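Local coordinates for protein type II restriction enzyme AgeI (Thalassobius gelatinovorus, PDB 5DWA) that recognizes the double-stranded DNA sequence 5'-ACCGGT-3' and cleaves it after the first A, as a type II restriction endonuclease of the PD-(D/E)XK superfamily, at residues A[47-51]-A[66-71]; A[197-201]-A[211-215]. The contacts are given in a common frame with arbitrary orientation. Residue numbers count along the deposited sequence, not the author numbering.

Overall arrangement
Interaction 1 is core: all six touching residues are buried, and helices 43-57 and 63-78 pack through aromatic and aliphatic side chains with no hydrogen bond between the segments. Interaction 2 joins two parts of the loop after strand 191-196 and lies nearer the surface: six of nine touching residues are buried, G213 and E214 are partly exposed and R212 is exposed. Its contacts are mainly polar, with three direct hydrogen bonds and two waters. The centres lie about 15 Å apart, yet the contacts touch. W67 CD2 lies 3.3 Å from L197 CD1, F51 CZ lies 4.0 Å from L197 CD2, and H68 NE2 lies 2.8 Å from S201 OG, a probable hydrogen bond.

Interaction 1. Residues A[47-51]-A[66-71]; sequences IGQAF and LWHHVL
F51, W67 and L71 dominate this buried packing, a steep, nearly perpendicular crossing that joins the successive helices 43-57 and 63-78 in the helical part of the chain. The short segments cross at 107° with axes 11.3 Å apart. CA-CA distances of 6.8 Å for F51 to W67 and 7.1 Å for I47 to L71 set the register. Segment 47-51 is alpha-helical, with F51 N bonded to I47 O at 2.9 Å; segment 66-71 holds a wider pi-type turn, in which L71 N reaches L66 O at 3.0 Å. F51 and W67 both adopt chi1 t, and chi2 of 57° for F51 and -84° for W67 orient the rings. The W67 edge meets the F51 face in a T-shaped stack: the F51 ring and the W67 six-membered ring have centroids 5.0 Å apart and planes at 85°, with F51 CG 3.5 Å from W67 CE3. I47 CG2 lies over a face of W67, 4.1 Å from the six-membered-ring centroid. L71, chi1 m and chi2 t, places CD1 3.7 Å from F51 CB and CD2 4.0 Å from A50 CB. Helix 22-36 adds F32 against A50 and L71. Lacking cross-segment hydrogen bonds, the contact is made by apolar packing, an edge-to-face aromatic pair and a CH-pi contact.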
# COMPACT_ATOMS: atom_id res chain seq x y z
N ILE A 47 -9.85 7.58 -18.00
CA ILE A 47 -10.60 6.62 -17.19
C ILE A 47 -11.73 7.32 -16.44
O ILE A 47 -12.86 6.81 -16.40
CB ILE A 47 -9.66 5.91 -16.20
CG1 ILE A 47 -8.57 5.13 -16.94
CG2 ILE A 47 -10.44 4.97 -15.28
CD1 ILE A 47 -7.38 4.83 -16.06
N GLY A 48 -11.44 8.49 -15.88
CA GLY A 48 -12.42 9.24 -15.12
C GLY A 48 -13.62 9.61 -15.97
O GLY A 48 -14.77 9.37 -15.57
N GLN A 49 -13.36 10.17 -17.14
CA GLN A 49 -14.45 10.58 -18.02
C GLN A 49 -15.17 9.37 -18.60
O GLN A 49 -16.39 9.37 -18.72
CB GLN A 49 -13.94 11.50 -19.14
CG GLN A 49 -13.42 12.86 -18.67
CD GLN A 49 -14.41 13.63 -17.80
OE1 GLN A 49 -15.63 13.54 -17.97
NE2 GLN A 49 -13.88 14.40 -16.85
N ALA A 50 -14.43 8.30 -18.92
CA ALA A 50 -15.08 7.09 -19.40
C ALA A 50 -16.00 6.48 -18.34
O ALA A 50 -17.03 5.89 -18.66
CB ALA A 50 -14.04 6.08 -19.84
N PHE A 51 -15.63 6.61 -17.07
CA PHE A 51 -16.48 6.08 -16.02
C PHE A 51 -17.79 6.86 -15.91
O PHE A 51 -18.86 6.28 -15.74
CB PHE A 51 -15.74 6.09 -14.67
CG PHE A 51 -16.53 5.47 -13.55
CD1 PHE A 51 -17.00 4.17 -13.64
CD2 PHE A 51 -16.78 6.19 -12.38
CE1 PHE A 51 -17.71 3.59 -12.60
CE2 PHE A 51 -17.50 5.62 -11.34
CZ PHE A 51 -17.96 4.32 -11.44
N LEU A 66 -18.55 -1.85 -13.60
CA LEU A 66 -18.14 -1.14 -14.80
C LEU A 66 -16.68 -0.74 -14.70
O LEU A 66 -15.94 -0.78 -15.67
CB LEU A 66 -19.01 0.09 -15.04
CG LEU A 66 -20.47 -0.17 -15.42
CD1 LEU A 66 -21.22 1.14 -15.49
CD2 LEU A 66 -20.53 -0.90 -16.76
N TRP A 67 -16.27 -0.33 -13.51
CA TRP A 67 -14.88 0.05 -13.31
C TRP A 67 -13.96 -1.16 -13.42
O TRP A 67 -12.95 -1.12 -14.12
CB TRP A 67 -14.71 0.70 -11.94
CG TRP A 67 -13.38 1.31 -11.66
CD1 TRP A 67 -12.26 0.69 -11.21
CD2 TRP A 67 -13.05 2.69 -11.79
NE1 TRP A 67 -11.24 1.61 -11.05
CE2 TRP A 67 -11.71 2.84 -11.41
CE3 TRP A 67 -13.78 3.83 -12.19
CZ2 TRP A 67 -11.06 4.09 -11.42
CZ3 TRP A 67 -13.14 5.06 -12.19
CH2 TRP A 67 -11.80 5.18 -11.80
N HIS A 68 -14.32 -2.23 -12.72
CA HIS A 68 -13.43 -3.37 -12.54
C HIS A 68 -13.47 -4.36 -13.70
O HIS A 68 -12.42 -4.87 -14.09
CB HIS A 68 -13.77 -4.09 -11.23
CG HIS A 68 -12.90 -5.27 -10.95
ND1 HIS A 68 -11.52 -5.19 -10.88
CD2 HIS A 68 -13.20 -6.57 -10.72
CE1 HIS A 68 -11.02 -6.38 -10.63
NE2 HIS A 68 -12.02 -7.24 -10.53
N HIS A 69 -14.66 -4.64 -14.22
CA HIS A 69 -14.78 -5.66 -15.27
C HIS A 69 -14.73 -5.07 -16.67
O HIS A 69 -14.50 -5.81 -17.63
CB HIS A 69 -16.09 -6.47 -15.11
CG HIS A 69 -16.11 -7.38 -13.93
ND1 HIS A 69 -15.03 -8.15 -13.56
CD2 HIS A 69 -17.09 -7.66 -13.03
CE1 HIS A 69 -15.33 -8.86 -12.48
NE2 HIS A 69 -16.58 -8.58 -12.15
N VAL A 70 -14.95 -3.76 -16.80
CA VAL A 70 -14.94 -3.15 -18.13
C VAL A 70 -13.73 -2.23 -18.33
O VAL A 70 -12.84 -2.55 -19.10
CB VAL A 70 -16.24 -2.35 -18.41
CG1 VAL A 70 -16.20 -1.71 -19.81
CG2 VAL A 70 -17.45 -3.25 -18.25
N LEU A 71 -13.69 -1.11 -17.61
CA LEU A 71 -12.62 -0.13 -17.81
C LEU A 71 -11.23 -0.70 -17.50
O LEU A 71 -10.31 -0.57 -18.30
CB LEU A 71 -12.87 1.13 -16.96
CG LEU A 71 -14.15 1.92 -17.26
CD1 LEU A 71 -14.21 3.22 -16.44
CD2 LEU A 71 -14.28 2.22 -18.76

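Interaction 2. Residues A[197-201]-A[211-215]; sequences LDVKS and NRGEL. With nucleotides of chain C.
The loop after strand 191-196, which carries K200 to the bases in the major groove, is hydrogen-bonded here to a later part of the same loop. Neither segment is regular helix or strand; their end-to-end directions differ by 132°, and CA-CA distances of 4.2 Å for S201 to N211 and 4.4 Å for K200 to G213 set the register. D198 has positive phi (46/51), K200 is extended (-165/115). Both polar backbone atoms of K200 are engaged: its N donates to N211 OD1 at 2.8 Å, with N211 chi1 t, and its O accepts from G213 N at 3.2 Å. N211 ND2 bonds D65 and S64 of helix 63-78. D198, chi1 t, accepts E214 N on OD1 at 2.8 Å, while its OD2 also bonds T244. Water 1 donates to D198 OD2 (2.7 Å) and R212 O (2.8 Å) and accepts from L215 N (3.0 Å). Water 2 lies 2.7 Å from D198 OD1 and 2.8 Å from OE1 of E214, whose strongest polar partner is A172. G213 has phi/psi 74/-170, and a CB there would clash with D198 OD2. K200 CB lies 3.4 Å from E214 CG; its side chain then leads away with chi1 t, chi2 p, chi3 t and chi4 t. K200 NZ donates to O4 of DT9 of chain C at 2.8 Å and lies 3.1 Å from N7 of DG8 of chain C. O4 and N7 lie on major-groove edges, consistent with base reading, in this pre-specific complex, by a loop leaving the central sheet of the PD-(D/E)XK fold.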
# COMPACT_ATOMS: atom_id res chain seq x y z
N LEU A 197 -15.33 2.65 -4.52
CA LEU A 197 -15.99 1.73 -5.44
C LEU A 197 -16.04 0.33 -4.84
O LEU A 197 -16.69 -0.56 -5.40
CB LEU A 197 -15.27 1.71 -6.79
CG LEU A 197 -15.29 3.04 -7.53
CD1 LEU A 197 -14.58 2.89 -8.85
CD2 LEU A 197 -16.73 3.50 -7.73
N ASP A 198 -15.35 0.14 -3.71
CA ASP A 198 -15.30 -1.14 -3.00
C ASP A 198 -15.06 -2.29 -3.98
O ASP A 198 -15.81 -3.27 -4.00
CB ASP A 198 -16.59 -1.37 -2.19
CG ASP A 198 -16.49 -2.55 -1.22
OD1 ASP A 198 -15.37 -2.97 -0.87
OD2 ASP A 198 -17.55 -3.05 -0.79
N VAL A 199 -14.04 -2.13 -4.81
CA VAL A 199 -13.69 -3.17 -5.78
C VAL A 199 -12.90 -4.29 -5.12
O VAL A 199 -11.86 -4.05 -4.51
CB VAL A 199 -12.86 -2.61 -6.94
CG1 VAL A 199 -12.30 -3.75 -7.81
CG2 VAL A 199 -13.68 -1.66 -7.79
N LYS A 200 -13.41 -5.52 -5.25
CA LYS A 200 -12.61 -6.72 -4.99
C LYS A 200 -13.31 -7.92 -5.56
O LYS A 200 -14.40 -8.29 -5.13
CB LYS A 200 -12.37 -6.95 -3.50
CG LYS A 200 -11.54 -8.22 -3.19
CD LYS A 200 -10.13 -8.16 -3.80
CE LYS A 200 -9.28 -9.36 -3.35
NZ LYS A 200 -7.88 -9.30 -3.88
N SER A 201 -12.67 -8.54 -6.55
CA SER A 201 -13.11 -9.84 -7.03
C SER A 201 -11.92 -10.78 -6.98
O SER A 201 -10.78 -10.35 -7.14
CB SER A 201 -13.68 -9.76 -8.45
OG SER A 201 -12.64 -9.76 -9.41
N ASN A 211 -17.62 -9.50 -8.01
CA ASN A 211 -17.05 -8.34 -7.33
C ASN A 211 -17.82 -7.98 -6.06
O ASN A 211 -18.65 -7.07 -6.05
CB ASN A 211 -17.02 -7.20 -8.34
CG ASN A 211 -16.53 -5.89 -7.75
OD1 ASN A 211 -15.79 -5.86 -6.78
ND2 ASN A 211 -16.95 -4.80 -8.37
N ARG A 212 -17.52 -8.71 -4.99
CA ARG A 212 -18.29 -8.61 -3.75
C ARG A 212 -17.76 -7.53 -2.82
O ARG A 212 -18.40 -7.21 -1.82
CB ARG A 212 -18.31 -9.96 -3.03
CG ARG A 212 -18.96 -11.04 -3.85
CD ARG A 212 -19.13 -12.32 -3.06
NE ARG A 212 -19.87 -13.30 -3.86
CZ ARG A 212 -19.31 -14.13 -4.73
NH1 ARG A 212 -17.99 -14.12 -4.90
NH2 ARG A 212 -20.05 -14.97 -5.43
N GLY A 213 -16.59 -6.98 -3.12
CA GLY A 213 -16.02 -5.96 -2.25
C GLY A 213 -15.44 -6.52 -0.96
O GLY A 213 -15.34 -7.74 -0.79
N GLU A 214 -15.09 -5.64 -0.04
CA GLU A 214 -14.32 -6.02 1.15
C GLU A 214 -14.92 -5.51 2.45
O GLU A 214 -14.21 -5.40 3.45
CB GLU A 214 -12.88 -5.52 1.01
CG GLU A 214 -12.15 -6.13 -0.17
CD GLU A 214 -10.75 -5.58 -0.38
OE1 GLU A 214 -10.62 -4.54 -1.05
OE2 GLU A 214 -9.79 -6.20 0.11
N LEU A 215 -16.21 -5.20 2.45
CA LEU A 215 -16.85 -4.65 3.63
C LEU A 215 -17.71 -5.64 4.41
O LEU A 215 -18.27 -5.28 5.44
CB LEU A 215 -17.67 -3.41 3.24
CG LEU A 215 -16.81 -2.17 2.99
CD1 LEU A 215 -17.58 -1.07 2.25
CD2 LEU A 215 -16.28 -1.65 4.33
P DT C 9 -2.89 -14.37 -9.94
OP1 DT C 9 -1.96 -14.91 -10.95
OP2 DT C 9 -4.29 -14.84 -9.87
O5' DT C 9 -2.21 -14.54 -8.51
C5' DT C 9 -0.95 -13.98 -8.28
C4' DT C 9 -0.64 -14.00 -6.81
O4' DT C 9 -1.63 -13.23 -6.11
C3' DT C 9 -0.67 -15.38 -6.15
O3' DT C 9 0.65 -15.71 -5.77
C2' DT C 9 -1.63 -15.21 -4.94
C1' DT C 9 -1.70 -13.71 -4.80
N1 DT C 9 -2.95 -13.16 -4.24
C2 DT C 9 -2.90 -12.44 -3.08
O2 DT C 9 -1.88 -12.29 -2.44
N3 DT C 9 -4.10 -11.91 -2.69
C4 DT C 9 -5.31 -12.00 -3.34
O4 DT C 9 -6.33 -11.48 -2.91
C5 DT C 9 -5.29 -12.76 -4.56
C7 DT C 9 -6.55 -12.95 -5.36
C6 DT C 9 -4.13 -13.29 -4.96
P DG C 8 -6.82 -8.51 -9.77
OP1 DG C 8 -7.09 -8.01 -11.14
OP2 DG C 8 -7.96 -8.78 -8.87
O5' DG C 8 -5.93 -9.80 -9.92
C5' DG C 8 -4.74 -9.72 -10.70
C4' DG C 8 -3.62 -10.54 -10.09
O4' DG C 8 -3.19 -9.96 -8.83
C3' DG C 8 -3.99 -11.98 -9.79
O3' DG C 8 -2.87 -12.77 -10.14
C2' DG C 8 -4.29 -11.97 -8.28
C1' DG C 8 -3.34 -10.90 -7.77
N9 DG C 8 -3.82 -10.14 -6.62
C8 DG C 8 -5.07 -9.61 -6.44
N7 DG C 8 -5.18 -8.90 -5.33
C5 DG C 8 -3.90 -8.94 -4.79
C6 DG C 8 -3.40 -8.36 -3.61
O6 DG C 8 -4.00 -7.64 -2.80
N1 DG C 8 -2.05 -8.65 -3.41
C2 DG C 8 -1.27 -9.41 -4.26
N2 DG C 8 0.02 -9.58 -3.91
N3 DG C 8 -1.74 -9.96 -5.37
C4 DG C 8 -3.05 -9.69 -5.56
O HOH W 1 -18.32 -5.35 0.31
O HOH W 2 -12.75 -2.82 -1.64